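Local coordinates for protein importin-95 (Chaetomium thermophilum, PDB 4XRI) that acts as an importin-beta nuclear transport receptor for various protein cargoes and probably binds a small GTPase, at residues G151-K156 against N200-A205; A237-D242 against F273-L278; S371-P376 against G401-G406; T745-P750 against S762-I767; A810-S815 against R845-N850. The protein carries 2 engineered substitutions. All coordinates share one frame; numbering follows the deposited sequence.

Interaction 1: G151-K156 against N200-A205; sequences GGQHQK and NEVRFA. With SO4 (sulfate ion), chain I; SO4 (sulfate ion), chain D.
The amide plane of Q153 and the carboxylate plane of E201 lie 22° apart, yet no hydrogen bond joins them: NE2 of Q153 instead meets the aliphatic CG of E201 at 3.3 Å. Two further flat groups lie clear of this contact, each with a sulfate at its edge, the H154 ring on helix 153-168 and the R203 guanidinium on helix 200-212. Both helices belong to the HEAT-repeat superhelix of importin beta, and they start side by side here. Q153 stretches across the gap because its CG stands opposite the backbone N (chi1 173°). Its amide is fixed at both ends, OE1 by N199 ND2 and NE2 by Q157 OE1, while E201 bends away beyond CG. Deeper in, V202 CG2 packs 4.0 Å from K156 CB and 3.9 Å from Q153 O. Shortening Q153 to an alanine here would probably strip N199 and Q157 of an amide partner and uncover the flank of E201. The sulfates probably come from the crystallisation liquor. H154 NE2 gives O1 of one a 2.9 Å bond, and S114 OG also binds this ion. On the far helix, R203 NH1 bonds O2 of the other sulfate at 3.1 Å, nearly straight at 161°.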
# COMPACT_ATOMS: atom_id res chain seq x y z
N GLY A 151 23.09 18.31 -33.84
CA GLY A 151 23.53 19.36 -32.94
C GLY A 151 24.94 19.19 -32.39
O GLY A 151 25.57 18.14 -32.56
N GLY A 152 25.42 20.23 -31.72
CA GLY A 152 26.62 20.11 -30.92
C GLY A 152 26.30 19.20 -29.75
O GLY A 152 25.13 18.86 -29.55
N GLN A 153 27.31 18.82 -28.98
CA GLN A 153 27.13 17.84 -27.91
C GLN A 153 25.94 18.14 -27.00
O GLN A 153 25.04 17.31 -26.84
CB GLN A 153 28.39 17.74 -27.05
CG GLN A 153 28.20 16.86 -25.83
CD GLN A 153 29.39 16.88 -24.91
OE1 GLN A 153 30.53 16.71 -25.35
NE2 GLN A 153 29.14 17.08 -23.63
N HIS A 154 25.92 19.34 -26.43
CA HIS A 154 24.88 19.70 -25.47
C HIS A 154 23.51 19.87 -26.11
O HIS A 154 22.50 19.52 -25.49
CB HIS A 154 25.27 20.97 -24.72
CG HIS A 154 26.17 20.73 -23.55
ND1 HIS A 154 27.52 20.48 -23.69
CD2 HIS A 154 25.92 20.68 -22.22
CE1 HIS A 154 28.06 20.30 -22.50
NE2 HIS A 154 27.11 20.41 -21.59
N GLN A 155 23.46 20.40 -27.33
CA GLN A 155 22.18 20.50 -28.02
C GLN A 155 21.61 19.10 -28.26
O GLN A 155 20.41 18.89 -28.16
CB GLN A 155 22.29 21.25 -29.34
CG GLN A 155 20.95 21.36 -30.06
CD GLN A 155 20.97 22.27 -31.27
OE1 GLN A 155 21.81 22.12 -32.16
NE2 GLN A 155 20.03 23.21 -31.32
N LYS A 156 22.49 18.16 -28.57
CA LYS A 156 22.08 16.76 -28.74
C LYS A 156 21.54 16.19 -27.43
O LYS A 156 20.44 15.66 -27.39
CB LYS A 156 23.25 15.91 -29.23
CG LYS A 156 23.48 15.95 -30.73
CD LYS A 156 24.47 14.88 -31.15
CE LYS A 156 24.57 14.76 -32.66
NZ LYS A 156 25.32 13.55 -33.07
N ASN A 200 30.26 10.26 -25.28
CA ASN A 200 29.64 9.47 -24.21
C ASN A 200 28.49 10.19 -23.53
O ASN A 200 27.55 9.55 -23.05
CB ASN A 200 30.69 9.07 -23.17
CG ASN A 200 31.59 7.95 -23.64
OD1 ASN A 200 31.24 7.22 -24.57
ND2 ASN A 200 32.73 7.79 -22.99
N GLU A 201 28.55 11.51 -23.48
CA GLU A 201 27.48 12.31 -22.91
C GLU A 201 26.21 12.15 -23.73
O GLU A 201 25.12 12.01 -23.19
CB GLU A 201 27.88 13.79 -22.84
CG GLU A 201 29.31 14.03 -22.37
CD GLU A 201 29.53 13.65 -20.92
OE1 GLU A 201 28.55 13.70 -20.14
OE2 GLU A 201 30.67 13.30 -20.57
N VAL A 202 26.38 12.16 -25.05
CA VAL A 202 25.28 11.98 -25.98
C VAL A 202 24.69 10.58 -25.84
O VAL A 202 23.46 10.42 -25.81
CB VAL A 202 25.75 12.20 -27.44
CG1 VAL A 202 24.68 11.76 -28.42
CG2 VAL A 202 26.12 13.67 -27.66
N ARG A 203 25.56 9.58 -25.75
CA ARG A 203 25.12 8.19 -25.60
C ARG A 203 24.29 7.98 -24.34
O ARG A 203 23.27 7.29 -24.38
CB ARG A 203 26.33 7.25 -25.59
CG ARG A 203 26.91 6.94 -26.96
CD ARG A 203 27.95 5.83 -26.89
NE ARG A 203 27.35 4.51 -26.66
CZ ARG A 203 28.04 3.41 -26.39
NH1 ARG A 203 29.36 3.46 -26.30
NH2 ARG A 203 27.41 2.26 -26.20
N PHE A 204 24.72 8.59 -23.24
CA PHE A 204 23.98 8.45 -21.99
C PHE A 204 22.61 9.12 -22.08
O PHE A 204 21.61 8.57 -21.61
CB PHE A 204 24.75 9.06 -20.81
CG PHE A 204 23.98 9.05 -19.53
CD1 PHE A 204 23.67 7.85 -18.90
CD2 PHE A 204 23.54 10.23 -18.95
CE1 PHE A 204 22.96 7.83 -17.73
CE2 PHE A 204 22.82 10.21 -17.76
CZ PHE A 204 22.53 9.01 -17.15
N ALA A 205 22.57 10.30 -22.69
CA ALA A 205 21.33 11.03 -22.87
C ALA A 205 20.38 10.24 -23.77
O ALA A 205 19.17 10.21 -23.55
CB ALA A 205 21.60 12.40 -23.46
S SO4 I . 29.29 19.69 -18.82
O1 SO4 I . 28.50 20.89 -19.06
O2 SO4 I . 29.19 19.31 -17.41
O3 SO4 I . 28.80 18.60 -19.66
O4 SO4 I . 30.69 19.96 -19.15
S SO4 D . 32.05 1.20 -26.10
O1 SO4 D . 31.97 2.59 -25.66
O2 SO4 D . 30.70 0.67 -26.27
O3 SO4 D . 32.76 1.14 -27.37
O4 SO4 D . 32.77 0.42 -25.10

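Interaction 2: A237-D242 against F273-L278; sequences ATQAQD and FGLTIL. With SO4 (sulfate ion), chain D.
Helix 265-280 passes the end region of helix 224-238, and the backbones come nearest at T238 and L275, with CA atoms 7.1 Å apart. L275 is the centre of the contact. Its forked end meets the hydroxyl of T238 nearly symmetrically, OG1 lying 3.3 Å from CD1 and equally far from CD2, and the two side chains cross at about a right angle. The T238 hydroxyl sits between the backbone N and the carbonyl carbon (chi1 61°), from where it also hydrogen-bonds C235 O one turn back in its own helix. Q239 comes over the same leucine from the loop side. Its extended chain brings OE1 within 3.3 Å of L275 CD2, and its NE2 stands 3.7 Å from L278 CD1, so the amide spans two leucines one helical turn apart. A serine in place of L275 would probably leave the T238 hydroxyl and the Q239 chain without their apolar cover and open a gap between the helices. The contact joins helices 224-238 and 265-280 across the intervening helix 243-260 of the HEAT-repeat solenoid. T238 also packs on A249 and F250 of helix 243-260, which the loop leads into; there D242 is the N-cap, its OD2 bonded to I245 N. Further along the loop, Q241 N makes a weak 3.4 Å bond to O4 of a sulfate. Since no hydrogen bond crosses, the segments are held by van der Waals contact of leucine methyls with a hydroxyl and an amide, and the hydroxyl bonds outside the pair.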
# COMPACT_ATOMS: atom_id res chain seq x y z
N ALA A 237 24.95 -1.32 -25.12
CA ALA A 237 25.21 -0.25 -24.17
C ALA A 237 25.50 -0.76 -22.77
O ALA A 237 26.15 -0.09 -21.97
CB ALA A 237 24.04 0.72 -24.15
N THR A 238 25.02 -1.97 -22.46
CA THR A 238 25.25 -2.56 -21.14
C THR A 238 26.72 -2.92 -20.94
O THR A 238 27.19 -3.04 -19.80
CB THR A 238 24.39 -3.82 -20.90
OG1 THR A 238 24.72 -4.81 -21.88
CG2 THR A 238 22.91 -3.49 -20.99
N GLN A 239 27.43 -3.11 -22.04
CA GLN A 239 28.84 -3.46 -21.97
C GLN A 239 29.73 -2.30 -22.40
O GLN A 239 30.87 -2.50 -22.81
CB GLN A 239 29.13 -4.69 -22.82
CG GLN A 239 28.78 -6.00 -22.13
CD GLN A 239 29.18 -7.21 -22.94
OE1 GLN A 239 28.55 -7.53 -23.95
NE2 GLN A 239 30.23 -7.90 -22.50
N ALA A 240 29.19 -1.09 -22.31
CA ALA A 240 29.97 0.11 -22.59
C ALA A 240 30.98 0.34 -21.47
O ALA A 240 30.74 0.01 -20.31
CB ALA A 240 29.06 1.31 -22.75
N GLN A 241 32.12 0.92 -21.83
CA GLN A 241 33.20 1.15 -20.87
C GLN A 241 32.78 2.19 -19.84
O GLN A 241 33.17 2.12 -18.67
CB GLN A 241 34.47 1.59 -21.60
CG GLN A 241 35.76 1.24 -20.89
CD GLN A 241 36.93 1.16 -21.84
OE1 GLN A 241 36.76 1.15 -23.06
NE2 GLN A 241 38.14 1.10 -21.30
N ASP A 242 31.97 3.15 -20.27
CA ASP A 242 31.50 4.23 -19.41
C ASP A 242 30.42 3.74 -18.44
O ASP A 242 29.43 3.14 -18.86
CB ASP A 242 30.97 5.39 -20.25
CG ASP A 242 30.53 6.57 -19.41
OD1 ASP A 242 31.37 7.45 -19.12
OD2 ASP A 242 29.34 6.61 -19.03
N PHE A 273 20.88 -12.97 -20.20
CA PHE A 273 21.39 -13.89 -19.19
C PHE A 273 22.82 -13.52 -18.80
O PHE A 273 23.10 -13.22 -17.64
CB PHE A 273 21.34 -15.33 -19.71
CG PHE A 273 21.50 -16.37 -18.64
CD1 PHE A 273 21.78 -17.68 -18.98
CD2 PHE A 273 21.35 -16.05 -17.30
CE1 PHE A 273 21.93 -18.65 -18.01
CE2 PHE A 273 21.49 -17.02 -16.32
CZ PHE A 273 21.78 -18.32 -16.68
N GLY A 274 23.71 -13.53 -19.78
CA GLY A 274 25.11 -13.23 -19.55
C GLY A 274 25.38 -11.78 -19.19
O GLY A 274 26.21 -11.49 -18.33
N LEU A 275 24.68 -10.86 -19.85
CA LEU A 275 24.85 -9.43 -19.60
C LEU A 275 24.54 -9.05 -18.16
O LEU A 275 25.30 -8.32 -17.53
CB LEU A 275 23.97 -8.61 -20.54
CG LEU A 275 24.40 -8.54 -22.01
CD1 LEU A 275 23.40 -7.73 -22.80
CD2 LEU A 275 25.79 -7.94 -22.12
N THR A 276 23.43 -9.55 -17.65
CA THR A 276 23.00 -9.21 -16.29
C THR A 276 23.86 -9.92 -15.24
O THR A 276 24.05 -9.40 -14.15
CB THR A 276 21.52 -9.56 -16.07
OG1 THR A 276 21.29 -10.94 -16.36
CG2 THR A 276 20.65 -8.71 -16.99
N ILE A 277 24.37 -11.09 -15.58
CA ILE A 277 25.32 -11.79 -14.72
C ILE A 277 26.57 -10.94 -14.55
O ILE A 277 27.06 -10.74 -13.43
CB ILE A 277 25.70 -13.17 -15.29
CG1 ILE A 277 24.57 -14.17 -15.05
CG2 ILE A 277 26.99 -13.68 -14.66
CD1 ILE A 277 24.74 -15.47 -15.81
N LEU A 278 27.08 -10.44 -15.67
CA LEU A 278 28.23 -9.54 -15.66
C LEU A 278 27.92 -8.26 -14.89
O LEU A 278 28.75 -7.76 -14.14
CB LEU A 278 28.66 -9.19 -17.09
CG LEU A 278 29.21 -10.30 -17.99
CD1 LEU A 278 29.59 -9.74 -19.35
CD2 LEU A 278 30.40 -10.99 -17.34
S SO4 D . 32.05 1.20 -26.10
O1 SO4 D . 31.97 2.59 -25.66
O2 SO4 D . 30.70 0.67 -26.27
O3 SO4 D . 32.76 1.14 -27.37
O4 SO4 D . 32.77 0.42 -25.10

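Interaction 3: S371-P376 against G401-G406; sequences STIIPP and GAIMDG
I403 lays its CG2 methyl against the branched chain of I373, 4.0 Å from CD1 and equally far from CG2, the two side chains meeting at a slant. This is a buried apolar joint in the HEAT-repeat solenoid, between the start of helix 374-384 and the end of helix 390-402, the latter within a HEAT-like repeat. The other branch of I403 serves a second neighbour: CG1 is held between the backbone N and the carbonyl carbon (chi1 64°), sending CD1 to within 4.3 Å of I374 CG1. One side chain thus bridges two consecutive isoleucines. Nearby helices add to the apolar surroundings, with L362 and Y365 of helix 354-369 and V333 of helix 324-340 against I373, and V411 and I415 of helix 409-425 against I374. I403 is the first residue past helical geometry, and G401 O near this helix end has two donors, R444 NE and, at 3.3 Å, M404 N. Across the contact, a 3-10 segment, 371-373, leads by way of I374 to P375 and P376, which carry no backbone N-H; just before them, I374 N bonds S371 O at 3.1 Å.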
# COMPACT_ATOMS: atom_id res chain seq x y z
N SER A 371 11.68 -24.86 -4.50
CA SER A 371 12.67 -25.80 -4.00
C SER A 371 13.98 -25.79 -4.78
O SER A 371 15.01 -26.23 -4.28
CB SER A 371 12.09 -27.22 -4.00
OG SER A 371 10.96 -27.31 -3.15
N THR A 372 13.93 -25.30 -6.01
CA THR A 372 15.11 -25.25 -6.88
C THR A 372 16.23 -24.41 -6.26
O THR A 372 17.41 -24.65 -6.51
CB THR A 372 14.74 -24.68 -8.27
OG1 THR A 372 13.68 -25.45 -8.84
CG2 THR A 372 15.94 -24.72 -9.21
N ILE A 373 15.85 -23.43 -5.44
CA ILE A 373 16.81 -22.50 -4.85
C ILE A 373 17.56 -23.10 -3.66
O ILE A 373 18.59 -22.58 -3.24
CB ILE A 373 16.11 -21.21 -4.39
CG1 ILE A 373 17.12 -20.06 -4.31
CG2 ILE A 373 15.41 -21.42 -3.05
CD1 ILE A 373 16.49 -18.73 -3.97
N ILE A 374 17.06 -24.21 -3.13
CA ILE A 374 17.56 -24.75 -1.87
C ILE A 374 19.01 -25.29 -1.92
O ILE A 374 19.81 -24.96 -1.04
CB ILE A 374 16.63 -25.85 -1.35
CG1 ILE A 374 15.32 -25.24 -0.86
CG2 ILE A 374 17.29 -26.64 -0.23
CD1 ILE A 374 14.24 -26.25 -0.56
N PRO A 375 19.36 -26.11 -2.94
CA PRO A 375 20.74 -26.62 -2.92
C PRO A 375 21.85 -25.55 -2.98
O PRO A 375 22.83 -25.69 -2.25
CB PRO A 375 20.80 -27.52 -4.15
CG PRO A 375 19.40 -27.95 -4.37
CD PRO A 375 18.56 -26.77 -3.99
N PRO A 376 21.72 -24.51 -3.83
CA PRO A 376 22.83 -23.54 -3.80
C PRO A 376 22.87 -22.71 -2.52
O PRO A 376 23.96 -22.29 -2.10
CB PRO A 376 22.54 -22.64 -5.02
CG PRO A 376 21.09 -22.78 -5.26
CD PRO A 376 20.77 -24.21 -4.92
N GLY A 401 17.16 -17.71 6.31
CA GLY A 401 15.85 -17.12 6.56
C GLY A 401 15.19 -16.65 5.29
O GLY A 401 13.97 -16.74 5.15
N ALA A 402 15.99 -16.15 4.35
CA ALA A 402 15.47 -15.55 3.12
C ALA A 402 14.67 -16.51 2.24
O ALA A 402 13.77 -16.08 1.52
CB ALA A 402 16.62 -14.95 2.32
N ILE A 403 15.01 -17.80 2.28
CA ILE A 403 14.37 -18.77 1.39
C ILE A 403 13.26 -19.58 2.06
O ILE A 403 12.80 -20.57 1.51
CB ILE A 403 15.40 -19.77 0.82
CG1 ILE A 403 16.01 -20.62 1.94
CG2 ILE A 403 16.47 -19.04 0.02
CD1 ILE A 403 16.75 -21.85 1.44
N MET A 404 12.83 -19.14 3.24
CA MET A 404 11.82 -19.89 3.98
C MET A 404 10.43 -19.76 3.35
O MET A 404 9.62 -20.68 3.42
CB MET A 404 11.78 -19.42 5.44
CG MET A 404 12.92 -19.99 6.26
SD MET A 404 12.94 -21.79 6.21
CE MET A 404 14.63 -22.12 6.71
N ASP A 405 10.16 -18.61 2.74
CA ASP A 405 8.88 -18.41 2.07
C ASP A 405 9.03 -18.65 0.57
O ASP A 405 9.70 -17.89 -0.13
CB ASP A 405 8.35 -16.99 2.34
CG ASP A 405 7.04 -16.71 1.63
OD1 ASP A 405 6.35 -17.67 1.22
OD2 ASP A 405 6.69 -15.52 1.49
N GLY A 406 8.38 -19.70 0.08
CA GLY A 406 8.44 -20.03 -1.33
C GLY A 406 8.41 -21.52 -1.65
O GLY A 406 7.44 -22.01 -2.22

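Interaction 4: T745-P750 against S762-I767; sequences TITAGP and SLREGI
A water bridges the two segments, taking the N-H of R764 NE at 2.8 Å and hydrogen-bonding I746 O at 2.6 Å. The joint is internal to the C-terminal part of the HEAT-type superhelix, where the loop between helices 730-743 and 754-780 folds back on the second of them. R764 reaches the loop with its chain extended from CG to NE, CG standing opposite the carbonyl carbon (chi1 -69°), and its guanidinium is then gripped at each nitrogen. The water lies in the plane at the NE edge, NH1 bonds A744 O, and NH2 bonds S800 OG of helix 791-802. These bonds should hold the flat group against rotation. They also satisfy a buried cation at the point where helix 730-743 gives out, a helix end whose partial negative charge would probably favour it. L797, I801 and L811 pack around the same arginine, so one side chain ties the loop to two later helices. Of the direct contacts across the segments, one is apolar and the other sets a methyl against the guanidinium. L763 turns toward the loop and sets CD2 4.0 Å from I746 CB, and it also packs on K711 and L715 of helix 711-725. I746 in turn leans on M756, near the start of helix 754-780. T745 OG1 secures the beginning of the loop by bonding Q742 O. Beside the water bridge, T747 approaches the guanidinium obliquely, its CG2 methyl 3.8 Å from R764 NH1.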
# COMPACT_ATOMS: atom_id res chain seq x y z
N THR A 745 -27.34 3.92 -7.45
CA THR A 745 -27.09 4.41 -8.79
C THR A 745 -25.64 4.85 -8.98
O THR A 745 -25.19 5.11 -10.10
CB THR A 745 -28.01 5.60 -9.14
OG1 THR A 745 -27.64 6.74 -8.36
CG2 THR A 745 -29.46 5.25 -8.88
N ILE A 746 -24.90 4.93 -7.88
CA ILE A 746 -23.49 5.32 -7.94
C ILE A 746 -22.64 4.17 -8.47
O ILE A 746 -22.60 3.09 -7.88
CB ILE A 746 -22.96 5.77 -6.57
CG1 ILE A 746 -23.68 7.04 -6.12
CG2 ILE A 746 -21.46 6.01 -6.64
CD1 ILE A 746 -23.20 7.58 -4.79
N THR A 747 -21.98 4.40 -9.60
CA THR A 747 -21.14 3.39 -10.23
C THR A 747 -19.80 3.97 -10.66
O THR A 747 -19.62 5.18 -10.70
CB THR A 747 -21.82 2.77 -11.46
OG1 THR A 747 -22.23 3.81 -12.36
CG2 THR A 747 -23.04 1.95 -11.05
N ALA A 748 -18.86 3.09 -11.01
CA ALA A 748 -17.52 3.50 -11.39
C ALA A 748 -17.51 4.15 -12.77
O ALA A 748 -16.57 4.86 -13.13
CB ALA A 748 -16.57 2.32 -11.37
N GLY A 749 -18.57 3.90 -13.54
CA GLY A 749 -18.69 4.48 -14.87
C GLY A 749 -18.23 3.54 -15.96
O GLY A 749 -17.95 2.38 -15.69
N PRO A 750 -18.16 4.04 -17.20
CA PRO A 750 -17.77 3.23 -18.36
C PRO A 750 -16.32 2.77 -18.28
O PRO A 750 -16.00 1.69 -18.77
CB PRO A 750 -17.99 4.17 -19.54
CG PRO A 750 -17.98 5.53 -18.94
CD PRO A 750 -18.48 5.42 -17.57
N SER A 762 -17.85 -1.78 -2.00
CA SER A 762 -17.99 -1.53 -0.58
C SER A 762 -19.31 -0.84 -0.26
O SER A 762 -19.97 -1.18 0.73
CB SER A 762 -16.82 -0.69 -0.07
OG SER A 762 -17.00 -0.34 1.29
N LEU A 763 -19.67 0.14 -1.08
CA LEU A 763 -20.90 0.89 -0.89
C LEU A 763 -22.12 -0.02 -0.94
O LEU A 763 -23.02 0.06 -0.10
CB LEU A 763 -21.03 1.99 -1.95
CG LEU A 763 -22.29 2.86 -1.91
CD1 LEU A 763 -22.33 3.67 -0.63
CD2 LEU A 763 -22.34 3.77 -3.12
N ARG A 764 -22.14 -0.90 -1.94
CA ARG A 764 -23.28 -1.79 -2.15
C ARG A 764 -23.35 -2.88 -1.09
O ARG A 764 -24.42 -3.42 -0.82
CB ARG A 764 -23.22 -2.39 -3.55
CG ARG A 764 -23.47 -1.35 -4.64
CD ARG A 764 -23.53 -1.95 -6.03
NE ARG A 764 -24.15 -1.02 -6.97
CZ ARG A 764 -24.57 -1.35 -8.18
NH1 ARG A 764 -25.13 -0.43 -8.96
NH2 ARG A 764 -24.45 -2.59 -8.62
N GLU A 765 -22.20 -3.20 -0.50
CA GLU A 765 -22.18 -4.03 0.70
C GLU A 765 -22.98 -3.32 1.79
O GLU A 765 -23.82 -3.93 2.46
CB GLU A 765 -20.75 -4.30 1.18
CG GLU A 765 -19.98 -5.30 0.35
CD GLU A 765 -18.57 -5.52 0.88
OE1 GLU A 765 -18.34 -5.24 2.08
OE2 GLU A 765 -17.70 -5.96 0.10
N GLY A 766 -22.70 -2.03 1.94
CA GLY A 766 -23.39 -1.19 2.91
C GLY A 766 -24.88 -1.12 2.65
O GLY A 766 -25.68 -1.29 3.56
N ILE A 767 -25.25 -0.86 1.39
CA ILE A 767 -26.66 -0.78 1.02
C ILE A 767 -27.41 -2.07 1.35
O ILE A 767 -28.49 -2.04 1.94
CB ILE A 767 -26.85 -0.51 -0.49
CG1 ILE A 767 -26.10 0.76 -0.92
CG2 ILE A 767 -28.32 -0.38 -0.81
CD1 ILE A 767 -26.15 1.01 -2.41
O HOH W 1 -23.85 1.60 -6.18

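Interaction 5: A810-S815 against R845-N850; sequences ALMRAS and RETRSN
M812 and T847 cross at a slant and touch at two levels: CB of M812 meets CG2 of T847 at 3.9 Å, and the methionine CE comes within 4.0 Å of T847 OG1. The methionine can do both because it is bent at chi2 and chi3 (-47° and -67°), which turns CE back toward T847. T847 sets its methyl opposite its own backbone N, while its OG1 bonds M843 O one turn back. E846 reaches over from the side with an extended chain, OE1 4.3 Å from M812 CE; that oxygen's strong partner is R807 NH1, in a salt bridge, and R807 also packs on M812. The meeting joins helices 809-825 and 838-849 near the C-terminal end of the HEAT-repeat superhelix. I801 of helix 791-802 backs M812, and T857 and F853 lie against T847. The R848 guanidinium lays one face over R845 CA. Each helix also carries a serine turned onto its own backbone, S849 and S815. S849 OG bonds R845 O at 2.9 Å. L811 O receives two donors from opposite faces of its plane, S815 N at 3.0 Å and S815 OG at 2.7 Å.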
# COMPACT_ATOMS: atom_id res chain seq x y z
N ALA A 810 -18.39 -10.76 0.44
CA ALA A 810 -19.29 -10.13 1.40
C ALA A 810 -20.54 -9.58 0.72
O ALA A 810 -21.64 -9.67 1.26
CB ALA A 810 -18.57 -9.02 2.16
N LEU A 811 -20.36 -9.01 -0.47
CA LEU A 811 -21.47 -8.43 -1.21
C LEU A 811 -22.45 -9.50 -1.67
O LEU A 811 -23.67 -9.33 -1.58
CB LEU A 811 -20.96 -7.63 -2.41
CG LEU A 811 -22.03 -7.02 -3.32
CD1 LEU A 811 -22.98 -6.15 -2.52
CD2 LEU A 811 -21.38 -6.22 -4.44
N MET A 812 -21.91 -10.62 -2.15
CA MET A 812 -22.75 -11.72 -2.61
C MET A 812 -23.44 -12.40 -1.43
O MET A 812 -24.59 -12.80 -1.53
CB MET A 812 -21.92 -12.74 -3.39
CG MET A 812 -21.20 -12.15 -4.60
SD MET A 812 -22.26 -11.09 -5.61
CE MET A 812 -23.42 -12.29 -6.27
N ARG A 813 -22.73 -12.51 -0.31
CA ARG A 813 -23.31 -13.07 0.91
C ARG A 813 -24.48 -12.21 1.38
O ARG A 813 -25.57 -12.72 1.63
CB ARG A 813 -22.25 -13.18 2.01
CG ARG A 813 -22.79 -13.76 3.31
CD ARG A 813 -21.67 -14.17 4.26
NE ARG A 813 -20.88 -13.03 4.72
CZ ARG A 813 -19.66 -12.74 4.29
NH1 ARG A 813 -19.07 -13.51 3.38
NH2 ARG A 813 -19.02 -11.68 4.77
N ALA A 814 -24.24 -10.91 1.50
CA ALA A 814 -25.27 -9.96 1.92
C ALA A 814 -26.47 -9.98 0.98
O ALA A 814 -27.62 -9.84 1.42
CB ALA A 814 -24.69 -8.55 1.99
N SER A 815 -26.21 -10.17 -0.31
CA SER A 815 -27.26 -10.24 -1.31
C SER A 815 -28.13 -11.47 -1.11
O SER A 815 -29.36 -11.39 -1.14
CB SER A 815 -26.66 -10.25 -2.72
OG SER A 815 -25.92 -9.07 -2.96
N ARG A 845 -27.26 -19.69 -7.54
CA ARG A 845 -26.53 -20.88 -7.95
C ARG A 845 -25.04 -20.58 -8.10
O ARG A 845 -24.20 -21.38 -7.68
CB ARG A 845 -27.08 -21.44 -9.25
CG ARG A 845 -26.38 -22.71 -9.70
CD ARG A 845 -26.60 -22.98 -11.18
NE ARG A 845 -25.57 -23.86 -11.72
CZ ARG A 845 -24.36 -23.46 -12.08
NH1 ARG A 845 -23.48 -24.33 -12.56
NH2 ARG A 845 -24.02 -22.18 -11.96
N GLU A 846 -24.71 -19.43 -8.68
CA GLU A 846 -23.32 -19.02 -8.83
C GLU A 846 -22.67 -18.84 -7.47
O GLU A 846 -21.50 -19.19 -7.27
CB GLU A 846 -23.22 -17.71 -9.62
CG GLU A 846 -21.79 -17.21 -9.78
CD GLU A 846 -21.73 -15.76 -10.19
OE1 GLU A 846 -22.40 -14.92 -9.55
OE2 GLU A 846 -21.00 -15.44 -11.16
N THR A 847 -23.43 -18.30 -6.52
CA THR A 847 -22.91 -17.99 -5.20
C THR A 847 -22.66 -19.27 -4.40
O THR A 847 -21.65 -19.39 -3.71
CB THR A 847 -23.88 -17.09 -4.42
OG1 THR A 847 -24.37 -16.05 -5.27
CG2 THR A 847 -23.17 -16.46 -3.22
N ARG A 848 -23.59 -20.22 -4.49
CA ARG A 848 -23.46 -21.45 -3.73
C ARG A 848 -22.39 -22.37 -4.34
O ARG A 848 -21.80 -23.19 -3.64
CB ARG A 848 -24.80 -22.18 -3.64
CG ARG A 848 -25.38 -22.69 -4.95
CD ARG A 848 -26.68 -23.45 -4.70
NE ARG A 848 -27.21 -24.10 -5.90
CZ ARG A 848 -28.33 -23.73 -6.52
NH1 ARG A 848 -29.04 -22.71 -6.08
NH2 ARG A 848 -28.73 -24.39 -7.60
N SER A 849 -22.14 -22.20 -5.64
CA SER A 849 -21.23 -23.10 -6.35
C SER A 849 -19.79 -22.60 -6.40
O SER A 849 -18.90 -23.30 -6.89
CB SER A 849 -21.73 -23.33 -7.77
OG SER A 849 -22.98 -24.00 -7.77
N ASN A 850 -19.55 -21.39 -5.90
CA ASN A 850 -18.19 -20.86 -5.86
C ASN A 850 -17.39 -21.52 -4.74
O ASN A 850 -17.57 -21.22 -3.56
CB ASN A 850 -18.21 -19.34 -5.66
CG ASN A 850 -16.83 -18.71 -5.78
OD1 ASN A 850 -15.81 -19.39 -5.74
ND2 ASN A 850 -16.80 -17.39 -5.93

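The five contacts follow one another in series along an all-helical superhelix, each closing before the next opens. Interactions 1 and 2 are neighbours, centres about 22 Å apart, and touch where R203 of helix 200-212 packs on A237 and A240 at the end of helix 224-238; a sulfate, probably from the crystallisation liquor, touches both. Interaction 3 lies about 27 Å beyond interaction 2, centre to centre, without touching it. Interactions 4 and 5 form a second pair, about 17 Å between centres, where helix 809-825 packs on helix 754-780. Interactions 1 and 5, on opposite sides of the chain's centre, are about 61 Å apart between centres. Such local joints, mostly helix to helix, are consistent with a long, flexible receptor.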